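Local coordinates for coenzyme F420-dependent N(5),N(10)-methenyltetrahydromethanopterin reductase-related protein (Desulfurobacterium thermolithotrophum DSM 11699, PDB 6HUZ) that binds the iron-guanylylpyridinol cofactor and methenyl-tetrahydrofolate as a bacterial paralog of [Fe]-hydrogenase, and uses tetrahydrofolate derivatives as substrates, at residues 219-228 with 274-284; 252-261 with 301-312. All coordinates share one frame; numbering follows the deposited sequence.

Interaction 1. Residues 219-228 with 274-284; sequences EYYKVSRDIL and MILDKNEQPLT. With GUE (5,10-Methenyltetrahydrofolate), chain C.
Glu219 drives its carboxylate into the first turn of helix 282-292 and accepts three hydrogen bonds there. Its CG stands anti to the backbone N (chi1 -177°), and the extended chain carries the acid straight out from helix 207-228. Leu283 N gives to the syn lone pair of Glu219 OE2 at 3.0 Å. Thr284 OG1 takes the anti lone pair of Glu219 OE1 at 2.7 Å, while Thr284 N meets that same oxygen on its syn side, 28° out of the carboxylate plane. Cutting Glu219 back to an alanine is likely to leave the amides of Leu283 and Thr284 and the Thr284 hydroxyl without this acceptor, and to open a gap beside Pro282.

One turn on, Val223 CG2 presses on the amide of Gln281, 3.4 Å from Gln281 CD, the valine branch set roughly perpendicular to the glutamine chain. That amide is fixed by bonds within its own segment: Gln281 OE1 accepts from the backbone N atoms of Leu276 and Asp277, and Gln281 NE2 gives to Met274 O and Thr284 OG1. Farther along, Ile227 and Leu276 lie side by side, pointing opposite ways, while Ile227 CD1 reaches Asp277 CB at 3.5 Å. Leu228 splits its branches: CD1 packs against the methyl of Met274, and CD2 lies 3.6 Å from Leu276 CD1. Bent at chi2 and chi3, Met274 turns CE back to Val223 and Leu228, yet its CG stays 3.5 Å from N1 of methenyltetrahydrofolate.

Lys17 and Gly203 of the second subunit also bind this ligand, placing the site at the dimer interface. The contact thus runs from a carboxylate that accepts the leading amides of a helix, where the helix dipole probably favours its negative charge, to an apolar end bordering the folate.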
loop_
_atom_site.group_PDB
_atom_site.type_symbol
_atom_site.label_atom_id
_atom_site.label_comp_id
_atom_site.label_asym_id
_atom_site.label_seq_id
_atom_site.Cartn_x
_atom_site.Cartn_y
_atom_site.Cartn_z
ATOM N N GLU A 219 -11.961 3.732 -5.549
ATOM C CA GLU A 219 -13.200 4.069 -4.866
ATOM C C GLU A 219 -13.010 5.392 -4.097
ATOM O O GLU A 219 -13.857 6.272 -4.179
ATOM C CB GLU A 219 -13.634 2.942 -3.922
ATOM C CG GLU A 219 -14.971 3.239 -3.255
ATOM C CD GLU A 219 -15.663 2.026 -2.666
ATOM O OE1 GLU A 219 -15.985 2.066 -1.457
ATOM O OE2 GLU A 219 -15.890 1.039 -3.409
ATOM N N TYR A 220 -11.882 5.546 -3.398
ATOM C CA TYR A 220 -11.594 6.763 -2.641
ATOM C C TYR A 220 -11.423 7.953 -3.601
ATOM O O TYR A 220 -11.823 9.065 -3.290
ATOM C CB TYR A 220 -10.355 6.551 -1.744
ATOM C CG TYR A 220 -9.745 7.846 -1.296
ATOM C CD1 TYR A 220 -10.426 8.694 -0.425
ATOM C CD2 TYR A 220 -8.500 8.253 -1.769
ATOM C CE1 TYR A 220 -9.887 9.915 -0.038
ATOM C CE2 TYR A 220 -7.959 9.487 -1.401
ATOM C CZ TYR A 220 -8.658 10.312 -0.537
ATOM O OH TYR A 220 -8.137 11.532 -0.182
ATOM N N TYR A 221 -10.838 7.730 -4.765
ATOM C CA TYR A 221 -10.680 8.808 -5.736
ATOM C C TYR A 221 -12.076 9.287 -6.189
ATOM O O TYR A 221 -12.313 10.496 -6.291
ATOM C CB TYR A 221 -9.872 8.286 -6.954
ATOM C CG TYR A 221 -10.037 9.132 -8.187
ATOM C CD1 TYR A 221 -9.229 10.232 -8.411
ATOM C CD2 TYR A 221 -11.008 8.834 -9.134
ATOM C CE1 TYR A 221 -9.380 11.023 -9.540
ATOM C CE2 TYR A 221 -11.175 9.622 -10.264
ATOM C CZ TYR A 221 -10.363 10.724 -10.458
ATOM O OH TYR A 221 -10.494 11.513 -11.571
ATOM N N LYS A 222 -13.007 8.346 -6.478
ATOM C CA LYS A 222 -14.368 8.756 -6.920
ATOM C C LYS A 222 -15.112 9.538 -5.814
ATOM O O LYS A 222 -15.779 10.528 -6.112
ATOM C CB LYS A 222 -15.180 7.531 -7.364
ATOM C CG LYS A 222 -14.806 7.045 -8.767
ATOM C CD LYS A 222 -14.920 5.541 -8.906
ATOM C CE LYS A 222 -16.312 5.016 -8.680
ATOM N NZ LYS A 222 -16.287 3.710 -7.981
ATOM N N VAL A 223 -14.996 9.108 -4.537
ATOM C CA VAL A 223 -15.651 9.831 -3.430
ATOM C C VAL A 223 -15.020 11.221 -3.334
ATOM O O VAL A 223 -15.718 12.207 -3.162
ATOM C CB VAL A 223 -15.494 9.091 -2.081
ATOM C CG1 VAL A 223 -16.025 9.950 -0.924
ATOM C CG2 VAL A 223 -16.211 7.752 -2.109
ATOM N N SER A 224 -13.689 11.307 -3.436
ATOM C CA SER A 224 -12.970 12.596 -3.370
ATOM C C SER A 224 -13.363 13.568 -4.492
ATOM O O SER A 224 -13.588 14.745 -4.234
ATOM C CB SER A 224 -11.463 12.355 -3.440
ATOM O OG SER A 224 -11.062 11.757 -2.223
ATOM N N ARG A 225 -13.428 13.073 -5.721
ATOM C CA ARG A 225 -13.775 13.849 -6.913
ATOM C C ARG A 225 -15.227 14.313 -6.895
ATOM O O ARG A 225 -15.508 15.487 -7.167
ATOM C CB ARG A 225 -13.534 12.960 -8.177
ATOM C CG ARG A 225 -14.051 13.489 -9.543
ATOM C CD ARG A 225 -14.125 12.381 -10.630
ATOM N NE ARG A 225 -15.235 11.442 -10.408
ATOM C CZ ARG A 225 -15.409 10.280 -11.038
ATOM N NH1 ARG A 225 -14.546 9.882 -11.962
ATOM N NH2 ARG A 225 -16.450 9.505 -10.742
ATOM N N ASP A 226 -16.154 13.397 -6.594
ATOM C CA ASP A 226 -17.595 13.696 -6.615
ATOM C C ASP A 226 -18.253 14.190 -5.352
ATOM O O ASP A 226 -19.178 14.964 -5.472
ATOM C CB ASP A 226 -18.404 12.458 -7.007
ATOM C CG ASP A 226 -18.033 11.829 -8.320
ATOM O OD1 ASP A 226 -17.430 12.532 -9.166
ATOM O OD2 ASP A 226 -18.332 10.628 -8.504
ATOM N N ILE A 227 -17.859 13.704 -4.169
ATOM C CA ILE A 227 -18.538 14.104 -2.947
ATOM C C ILE A 227 -17.759 15.119 -2.120
ATOM O O ILE A 227 -18.333 16.136 -1.755
ATOM C CB ILE A 227 -18.906 12.818 -2.150
ATOM C CG1 ILE A 227 -19.793 11.879 -3.024
ATOM C CG2 ILE A 227 -19.617 13.191 -0.885
ATOM C CD1 ILE A 227 -20.048 10.500 -2.479
ATOM N N LEU A 228 -16.480 14.868 -1.809
ATOM C CA LEU A 228 -15.724 15.839 -1.021
ATOM C C LEU A 228 -15.374 17.069 -1.855
ATOM O O LEU A 228 -15.249 18.167 -1.306
ATOM C CB LEU A 228 -14.430 15.210 -0.513
ATOM C CG LEU A 228 -14.650 14.065 0.473
ATOM C CD1 LEU A 228 -13.318 13.516 0.939
ATOM C CD2 LEU A 228 -15.497 14.557 1.662
ATOM N N MET A 274 -16.430 8.546 6.430
ATOM C CA MET A 274 -16.116 8.581 5.002
ATOM C C MET A 274 -17.108 7.702 4.229
ATOM O O MET A 274 -16.935 7.482 3.024
ATOM C CB MET A 274 -14.650 8.207 4.778
ATOM C CG MET A 274 -13.688 9.373 5.007
ATOM S SD MET A 274 -13.927 10.800 3.858
ATOM C CE MET A 274 -13.635 9.966 2.214
ATOM N N ILE A 275 -18.176 7.198 4.915
ATOM C CA ILE A 275 -19.224 6.410 4.256
ATOM C C ILE A 275 -20.218 7.517 3.856
ATOM O O ILE A 275 -21.155 7.821 4.604
ATOM C CB ILE A 275 -19.844 5.344 5.197
ATOM C CG1 ILE A 275 -18.791 4.291 5.577
ATOM C CG2 ILE A 275 -21.055 4.670 4.560
ATOM C CD1 ILE A 275 -19.210 3.402 6.768
ATOM N N LEU A 276 -19.971 8.156 2.705
ATOM C CA LEU A 276 -20.791 9.288 2.239
ATOM C C LEU A 276 -21.866 8.945 1.192
ATOM O O LEU A 276 -22.860 9.662 1.119
ATOM C CB LEU A 276 -19.870 10.417 1.760
ATOM C CG LEU A 276 -18.860 10.892 2.821
ATOM C CD1 LEU A 276 -17.747 11.737 2.201
ATOM C CD2 LEU A 276 -19.543 11.650 3.930
ATOM N N ASP A 277 -21.696 7.862 0.410
ATOM C CA ASP A 277 -22.699 7.433 -0.583
ATOM C C ASP A 277 -22.649 5.919 -0.617
ATOM O O ASP A 277 -21.892 5.336 -1.405
ATOM C CB ASP A 277 -22.429 8.020 -1.984
ATOM C CG ASP A 277 -23.506 7.681 -3.013
ATOM O OD1 ASP A 277 -24.389 6.845 -2.705
ATOM O OD2 ASP A 277 -23.468 8.252 -4.121
ATOM N N LYS A 278 -23.445 5.278 0.247
ATOM C CA LYS A 278 -23.480 3.825 0.356
ATOM C C LYS A 278 -23.543 3.110 -0.987
ATOM O O LYS A 278 -22.797 2.151 -1.183
ATOM C CB LYS A 278 -24.637 3.375 1.249
ATOM C CG LYS A 278 -24.383 3.625 2.727
ATOM C CD LYS A 278 -25.686 3.619 3.525
ATOM C CE LYS A 278 -25.720 4.655 4.631
ATOM N NZ LYS A 278 -25.389 4.073 5.959
ATOM N N ASN A 279 -24.419 3.561 -1.913
ATOM C CA ASN A 279 -24.523 2.907 -3.219
ATOM C C ASN A 279 -23.241 2.987 -4.045
ATOM O O ASN A 279 -22.935 2.042 -4.777
ATOM C CB ASN A 279 -25.704 3.453 -4.030
ATOM C CG ASN A 279 -27.027 2.795 -3.688
ATOM O OD1 ASN A 279 -27.089 1.613 -3.303
ATOM N ND2 ASN A 279 -28.121 3.543 -3.823
ATOM N N GLU A 280 -22.485 4.082 -3.930
ATOM C CA GLU A 280 -21.249 4.231 -4.707
ATOM C C GLU A 280 -19.986 3.820 -3.967
ATOM O O GLU A 280 -18.881 4.008 -4.497
ATOM C CB GLU A 280 -21.138 5.675 -5.226
ATOM C CG GLU A 280 -22.031 5.926 -6.428
ATOM C CD GLU A 280 -21.603 5.112 -7.633
ATOM O OE1 GLU A 280 -22.330 4.159 -7.996
ATOM O OE2 GLU A 280 -20.528 5.415 -8.202
ATOM N N GLN A 281 -20.119 3.243 -2.763
ATOM C CA GLN A 281 -18.940 2.818 -2.010
ATOM C C GLN A 281 -19.008 1.352 -1.566
ATOM O O GLN A 281 -18.952 1.090 -0.366
ATOM C CB GLN A 281 -18.742 3.719 -0.780
ATOM C CG GLN A 281 -18.400 5.145 -1.130
ATOM C CD GLN A 281 -18.132 5.955 0.104
ATOM O OE1 GLN A 281 -18.905 6.846 0.453
ATOM N NE2 GLN A 281 -17.030 5.674 0.798
ATOM N N PRO A 282 -19.093 0.385 -2.505
ATOM C CA PRO A 282 -19.147 -1.047 -2.111
ATOM C C PRO A 282 -17.996 -1.534 -1.232
ATOM O O PRO A 282 -18.232 -2.221 -0.256
ATOM C CB PRO A 282 -19.095 -1.790 -3.451
ATOM C CG PRO A 282 -18.715 -0.770 -4.464
ATOM C CD PRO A 282 -19.162 0.540 -3.970
ATOM N N LEU A 283 -16.756 -1.217 -1.594
ATOM C CA LEU A 283 -15.629 -1.664 -0.780
ATOM C C LEU A 283 -15.592 -1.013 0.594
ATOM O O LEU A 283 -15.310 -1.703 1.564
ATOM C CB LEU A 283 -14.301 -1.414 -1.508
ATOM C CG LEU A 283 -14.025 -2.313 -2.709
ATOM C CD1 LEU A 283 -12.757 -1.883 -3.420
ATOM C CD2 LEU A 283 -13.930 -3.777 -2.303
ATOM N N THR A 284 -15.884 0.300 0.709
ATOM C CA THR A 284 -15.832 0.947 2.037
ATOM C C THR A 284 -16.816 0.241 2.962
ATOM O O THR A 284 -16.489 -0.196 4.086
ATOM C CB THR A 284 -16.231 2.435 1.947
ATOM O OG1 THR A 284 -15.472 3.105 0.945
ATOM C CG2 THR A 284 -16.051 3.162 3.276
HETATM N N1 GUE C . -13.734 11.447 7.796
HETATM C C2 GUE C . -12.494 11.259 8.323
HETATM N N3 GUE C . -11.487 12.121 8.148
HETATM C C4 GUE C . -11.602 13.244 7.461
HETATM C C6 GUE C . -14.638 15.149 6.153
HETATM C "C1'" GUE C . -11.612 18.926 1.897
HETATM C "C2'" GUE C . -10.942 17.710 2.089
HETATM C "C3'" GUE C . -11.485 16.731 2.927
HETATM C "C4'" GUE C . -12.694 16.960 3.604
HETATM C "C5'" GUE C . -13.341 18.193 3.426
HETATM O O4 GUE C . -10.622 14.011 7.352
HETATM C C4A GUE C . -12.930 13.541 6.882
HETATM N N5 GUE C . -13.283 14.619 6.069
HETATM C C7 GUE C . -15.502 13.957 5.758
HETATM N N8 GUE C . -15.230 12.775 6.569
HETATM C C8A GUE C . -13.996 12.558 7.088
HETATM N N2 GUE C . -12.291 10.117 9.026
HETATM C C9 GUE C . -14.641 16.079 4.929
HETATM N N10 GUE C . -13.239 16.029 4.523
HETATM C "C6'" GUE C . -12.804 19.157 2.575
HETATM C C11 GUE C . -11.037 19.995 0.992
HETATM O O11 GUE C . -10.184 19.713 0.164
HETATM N N GUE C . -11.462 21.256 1.139
HETATM C CA GUE C . -10.842 22.382 0.438
HETATM C C GUE C . -10.369 23.453 1.401
HETATM O OX1 GUE C . -10.944 23.580 2.512
HETATM O OX2 GUE C . -9.408 24.188 1.081
HETATM C CB GUE C . -11.771 22.967 -0.633
HETATM C CG GUE C . -13.112 22.234 -0.758
HETATM C CD GUE C . -14.071 22.912 -1.727
HETATM O OE1 GUE C . -14.681 22.187 -2.560
HETATM O OE2 GUE C . -14.231 24.160 -1.652
HETATM C C1 GUE C . -12.568 15.137 5.148
HETATM O O HOH W 1 -17.021 5.900 -5.305
HETATM O O HOH W 2 -18.262 2.433 -6.734
#

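Interaction 2. Residues 252-261 with 301-312; sequences KYGLEGLIKL and LIKEAENFSPSE. With NA (sodium ion), chain I.
The Phe308 ring takes Gly257 CA over the centre of one face, a CH-pi contact with CA 3.5 Å from the ring centroid, and has Tyr253 CD1 at its edge. With no side chain at Gly257, the ring lies directly on its CA. The Tyr253 ring, its plane at 74° to that of Phe308, carries Lys252 CG over one face and Glu312 O at its edge; Tyr253 OH gives to this carbonyl at 2.7 Å. Beside it, Lys252 NZ forms a salt bridge with Glu312 OE2 and another with Glu325 of the second subunit.

At the helix crossing, Ala305 CB sits 3.5 Å from Glu256 O, with Ile259 packed against Ala305 and Leu301. The aliphatic part of Lys260, modelled in two conformers, runs past Phe308 toward the end of helix 299-306.

Glu256 and Glu304 bring their carboxylates close, planes 85° apart. Glu256 OE1 binds the sodium ion at 3.0 Å, with Lys356 O and Glu236 of the second subunit also ligands, and Glu304 pairs with Arg232 of that subunit. These cations probably offset the repulsion between the two acids, tying this crossing to the dimer interface.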
loop_
_atom_site.group_PDB
_atom_site.type_symbol
_atom_site.label_atom_id
_atom_site.label_comp_id
_atom_site.label_asym_id
_atom_site.label_seq_id
_atom_site.Cartn_x
_atom_site.Cartn_y
_atom_site.Cartn_z
ATOM N N LYS A 252 8.528 -3.870 8.408
ATOM C CA LYS A 252 9.334 -3.726 9.587
ATOM C C LYS A 252 8.822 -4.478 10.802
ATOM O O LYS A 252 9.624 -5.054 11.543
ATOM C CB LYS A 252 9.392 -2.223 9.923
ATOM C CG LYS A 252 10.193 -1.846 11.143
ATOM C CD LYS A 252 11.665 -1.896 10.901
ATOM C CE LYS A 252 12.399 -1.072 11.934
ATOM N NZ LYS A 252 13.845 -1.008 11.613
ATOM N N TYR A 253 7.528 -4.437 11.051
ATOM C CA TYR A 253 6.980 -5.026 12.280
ATOM C C TYR A 253 6.040 -6.193 12.111
ATOM O O TYR A 253 5.530 -6.687 13.107
ATOM C CB TYR A 253 6.278 -3.913 13.123
ATOM C CG TYR A 253 7.078 -2.642 13.334
ATOM C CD1 TYR A 253 8.152 -2.607 14.221
ATOM C CD2 TYR A 253 6.709 -1.453 12.716
ATOM C CE1 TYR A 253 8.853 -1.420 14.464
ATOM C CE2 TYR A 253 7.422 -0.281 12.920
ATOM C CZ TYR A 253 8.493 -0.264 13.795
ATOM O OH TYR A 253 9.180 0.918 13.957
ATOM N N GLY A 254 5.837 -6.660 10.898
ATOM C CA GLY A 254 4.949 -7.796 10.653
ATOM C C GLY A 254 3.484 -7.435 10.790
ATOM O O GLY A 254 3.126 -6.309 11.144
ATOM N N LEU A 255 2.631 -8.388 10.535
ATOM C CA LEU A 255 1.186 -8.138 10.641
ATOM C C LEU A 255 0.758 -7.790 12.059
ATOM O O LEU A 255 -0.191 -7.039 12.261
ATOM C CB LEU A 255 0.432 -9.412 10.205
ATOM C CG LEU A 255 0.247 -9.588 8.694
ATOM C CD1 LEU A 255 -0.184 -11.028 8.379
ATOM C CD2 LEU A 255 -0.747 -8.565 8.154
ATOM N N GLU A 256 1.429 -8.364 13.042
ATOM C CA GLU A 256 1.083 -8.095 14.423
ATOM C C GLU A 256 1.385 -6.636 14.746
ATOM O O GLU A 256 0.628 -6.028 15.452
ATOM C CB GLU A 256 1.787 -9.076 15.384
ATOM C CG GLU A 256 3.292 -8.906 15.539
ATOM C CD GLU A 256 4.150 -9.717 14.575
ATOM O OE1 GLU A 256 3.715 -9.940 13.424
ATOM O OE2 GLU A 256 5.264 -10.127 14.970
ATOM N N GLY A 257 2.465 -6.094 14.209
ATOM C CA GLY A 257 2.835 -4.711 14.442
ATOM C C GLY A 257 1.855 -3.787 13.735
ATOM O O GLY A 257 1.413 -2.797 14.301
ATOM N N LEU A 258 1.491 -4.130 12.508
ATOM C CA LEU A 258 0.539 -3.379 11.699
ATOM C C LEU A 258 -0.765 -3.209 12.454
ATOM O O LEU A 258 -1.304 -2.102 12.526
ATOM C CB LEU A 258 0.251 -4.158 10.398
ATOM C CG LEU A 258 -0.872 -3.555 9.564
ATOM C CD1 LEU A 258 -0.453 -2.230 8.952
ATOM C CD2 LEU A 258 -1.304 -4.518 8.486
ATOM N N ILE A 259 -1.275 -4.316 13.003
ATOM C CA ILE A 259 -2.535 -4.309 13.741
ATOM C C ILE A 259 -2.426 -3.466 15.032
ATOM O O ILE A 259 -3.296 -2.642 15.282
ATOM C CB ILE A 259 -2.997 -5.755 14.041
ATOM C CG1 ILE A 259 -3.393 -6.499 12.731
ATOM C CG2 ILE A 259 -4.150 -5.758 15.046
ATOM C CD1 ILE A 259 -3.344 -8.065 12.846
ATOM N N LYS A 260 -1.369 -3.667 15.842
ATOM C CA LYS A 260 -1.214 -2.910 17.086
ATOM C C LYS A 260 -0.996 -1.419 16.852
ATOM O O LYS A 260 -1.558 -0.587 17.569
ATOM C CB LYS A 260 -0.026 -3.449 17.891
ATOM C CG LYS A 260 0.202 -2.733 19.226
ATOM C CD LYS A 260 -0.951 -2.955 20.188
ATOM C CE LYS A 260 -0.539 -2.799 21.634
ATOM N NZ LYS A 260 0.431 -3.844 22.071
ATOM N N LEU A 261 -0.166 -1.071 15.895
ATOM C CA LEU A 261 0.093 0.348 15.674
ATOM C C LEU A 261 -1.028 1.123 14.979
ATOM O O LEU A 261 -1.270 2.249 15.378
ATOM C CB LEU A 261 1.425 0.516 14.960
ATOM C CG LEU A 261 2.615 -0.016 15.798
ATOM C CD1 LEU A 261 3.823 -0.284 14.913
ATOM C CD2 LEU A 261 2.954 0.945 16.935
ATOM N N LEU A 301 -3.548 -13.465 15.500
ATOM C CA LEU A 301 -2.850 -12.210 15.223
ATOM C C LEU A 301 -3.134 -11.171 16.280
ATOM O O LEU A 301 -2.234 -10.405 16.645
ATOM C CB LEU A 301 -3.247 -11.663 13.855
ATOM C CG LEU A 301 -2.728 -12.440 12.640
ATOM C CD1 LEU A 301 -3.087 -11.697 11.331
ATOM C CD2 LEU A 301 -1.216 -12.635 12.698
ATOM N N ILE A 302 -4.398 -11.129 16.759
ATOM C CA ILE A 302 -4.845 -10.203 17.794
ATOM C C ILE A 302 -4.017 -10.483 19.041
ATOM O O ILE A 302 -3.656 -9.545 19.735
ATOM C CB ILE A 302 -6.368 -10.388 18.077
ATOM C CG1 ILE A 302 -7.224 -10.106 16.826
ATOM C CG2 ILE A 302 -6.835 -9.519 19.256
ATOM C CD1 ILE A 302 -7.016 -8.705 16.147
ATOM N N LYS A 303 -3.698 -11.757 19.319
ATOM C CA LYS A 303 -2.894 -12.120 20.481
ATOM C C LYS A 303 -1.445 -11.643 20.293
ATOM O O LYS A 303 -0.853 -11.096 21.223
ATOM C CB LYS A 303 -2.961 -13.633 20.757
ATOM C CG LYS A 303 -2.541 -14.006 22.168
ATOM C CD LYS A 303 -1.854 -15.359 22.240
ATOM C CE LYS A 303 -1.164 -15.567 23.566
ATOM N NZ LYS A 303 -0.471 -16.879 23.626
ATOM N N GLU A 304 -0.871 -11.817 19.095
ATOM C CA GLU A 304 0.503 -11.352 18.850
ATOM C C GLU A 304 0.535 -9.809 19.001
ATOM O O GLU A 304 1.453 -9.263 19.613
ATOM C CB GLU A 304 0.972 -11.731 17.428
ATOM C CG GLU A 304 1.081 -13.216 17.156
ATOM C CD GLU A 304 1.537 -13.544 15.743
ATOM O OE1 GLU A 304 2.033 -12.624 15.059
ATOM O OE2 GLU A 304 1.409 -14.715 15.313
ATOM N N ALA A 305 -0.475 -9.119 18.454
ATOM C CA ALA A 305 -0.557 -7.649 18.524
ATOM C C ALA A 305 -0.577 -7.167 19.959
ATOM O O ALA A 305 0.052 -6.160 20.278
ATOM C CB ALA A 305 -1.787 -7.150 17.782
ATOM N N GLU A 306 -1.270 -7.890 20.841
ATOM C CA GLU A 306 -1.335 -7.520 22.252
ATOM C C GLU A 306 0.048 -7.646 22.923
ATOM O O GLU A 306 0.345 -6.896 23.842
ATOM C CB GLU A 306 -2.392 -8.361 22.982
ATOM C CG GLU A 306 -3.811 -7.983 22.584
ATOM C CD GLU A 306 -4.906 -8.743 23.310
ATOM O OE1 GLU A 306 -4.961 -9.987 23.177
ATOM O OE2 GLU A 306 -5.712 -8.089 24.012
ATOM N N ASN A 307 0.901 -8.570 22.464
ATOM C CA ASN A 307 2.238 -8.727 23.054
ATOM C C ASN A 307 3.332 -7.993 22.228
ATOM O O ASN A 307 4.521 -8.189 22.480
ATOM C CB ASN A 307 2.569 -10.220 23.145
ATOM C CG ASN A 307 1.569 -10.999 23.976
ATOM O OD1 ASN A 307 0.892 -11.919 23.491
ATOM N ND2 ASN A 307 1.451 -10.647 25.251
ATOM N N PHE A 308 2.928 -7.151 21.252
ATOM C CA PHE A 308 3.860 -6.436 20.373
ATOM C C PHE A 308 4.334 -5.122 20.895
ATOM O O PHE A 308 3.555 -4.377 21.467
ATOM C CB PHE A 308 3.188 -6.150 19.020
ATOM C CG PHE A 308 4.012 -5.237 18.128
ATOM C CD1 PHE A 308 5.102 -5.726 17.428
ATOM C CD2 PHE A 308 3.729 -3.878 18.046
ATOM C CE1 PHE A 308 5.890 -4.869 16.648
ATOM C CE2 PHE A 308 4.497 -3.030 17.244
ATOM C CZ PHE A 308 5.585 -3.524 16.568
ATOM N N SER A 309 5.599 -4.797 20.637
ATOM C CA SER A 309 6.159 -3.507 21.033
ATOM C C SER A 309 7.181 -3.115 19.958
ATOM O O SER A 309 7.990 -3.969 19.585
ATOM C CB SER A 309 6.830 -3.601 22.401
ATOM O OG SER A 309 6.914 -2.313 22.983
ATOM N N PRO A 310 7.178 -1.881 19.399
ATOM C CA PRO A 310 8.180 -1.567 18.365
ATOM C C PRO A 310 9.587 -1.506 18.972
ATOM O O PRO A 310 9.800 -0.771 19.923
ATOM C CB PRO A 310 7.732 -0.201 17.830
ATOM C CG PRO A 310 7.012 0.426 18.976
ATOM C CD PRO A 310 6.308 -0.715 19.678
ATOM N N SER A 311 10.530 -2.273 18.433
ATOM C CA SER A 311 11.912 -2.308 18.948
ATOM C C SER A 311 12.678 -1.032 18.639
ATOM O O SER A 311 13.456 -0.577 19.465
ATOM C CB SER A 311 12.658 -3.511 18.364
ATOM O OG SER A 311 12.492 -3.581 16.957
ATOM N N GLU A 312 12.470 -0.457 17.447
ATOM C CA GLU A 312 13.148 0.765 17.075
ATOM C C GLU A 312 12.244 1.648 16.207
ATOM O O GLU A 312 11.327 1.158 15.533
ATOM C CB GLU A 312 14.465 0.441 16.372
ATOM C CG GLU A 312 14.305 -0.321 15.084
ATOM C CD GLU A 312 15.640 -0.710 14.486
ATOM O OE1 GLU A 312 16.429 -1.390 15.180
ATOM O OE2 GLU A 312 15.900 -0.330 13.323
HETATM NA NA NA I . 5.548 -11.327 11.518
HETATM O O HOH W 3 1.900 -4.720 24.611
HETATM O O HOH W 4 6.099 -13.921 12.241
#

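Interactions 1 and 2 lie in the helical C-terminal part of the chain, their centres about 30 Å apart and their nearest atoms about 16 Å apart. Helices 207-228 and 232-262 follow each other and supply the first segment of each contact. The order along the chain is 219-228, 252-261, 274-284, 301-312, so the two pairings interleave: each later segment folds back on one of these two long helices. Both contacts touch the second subunit. Across the dimer their first helices touch, Tyr221 of one chain packing on Leu255 of the other. The same dimer interface thus borders both the folate site beside interaction 1 and the sodium site at interaction 2.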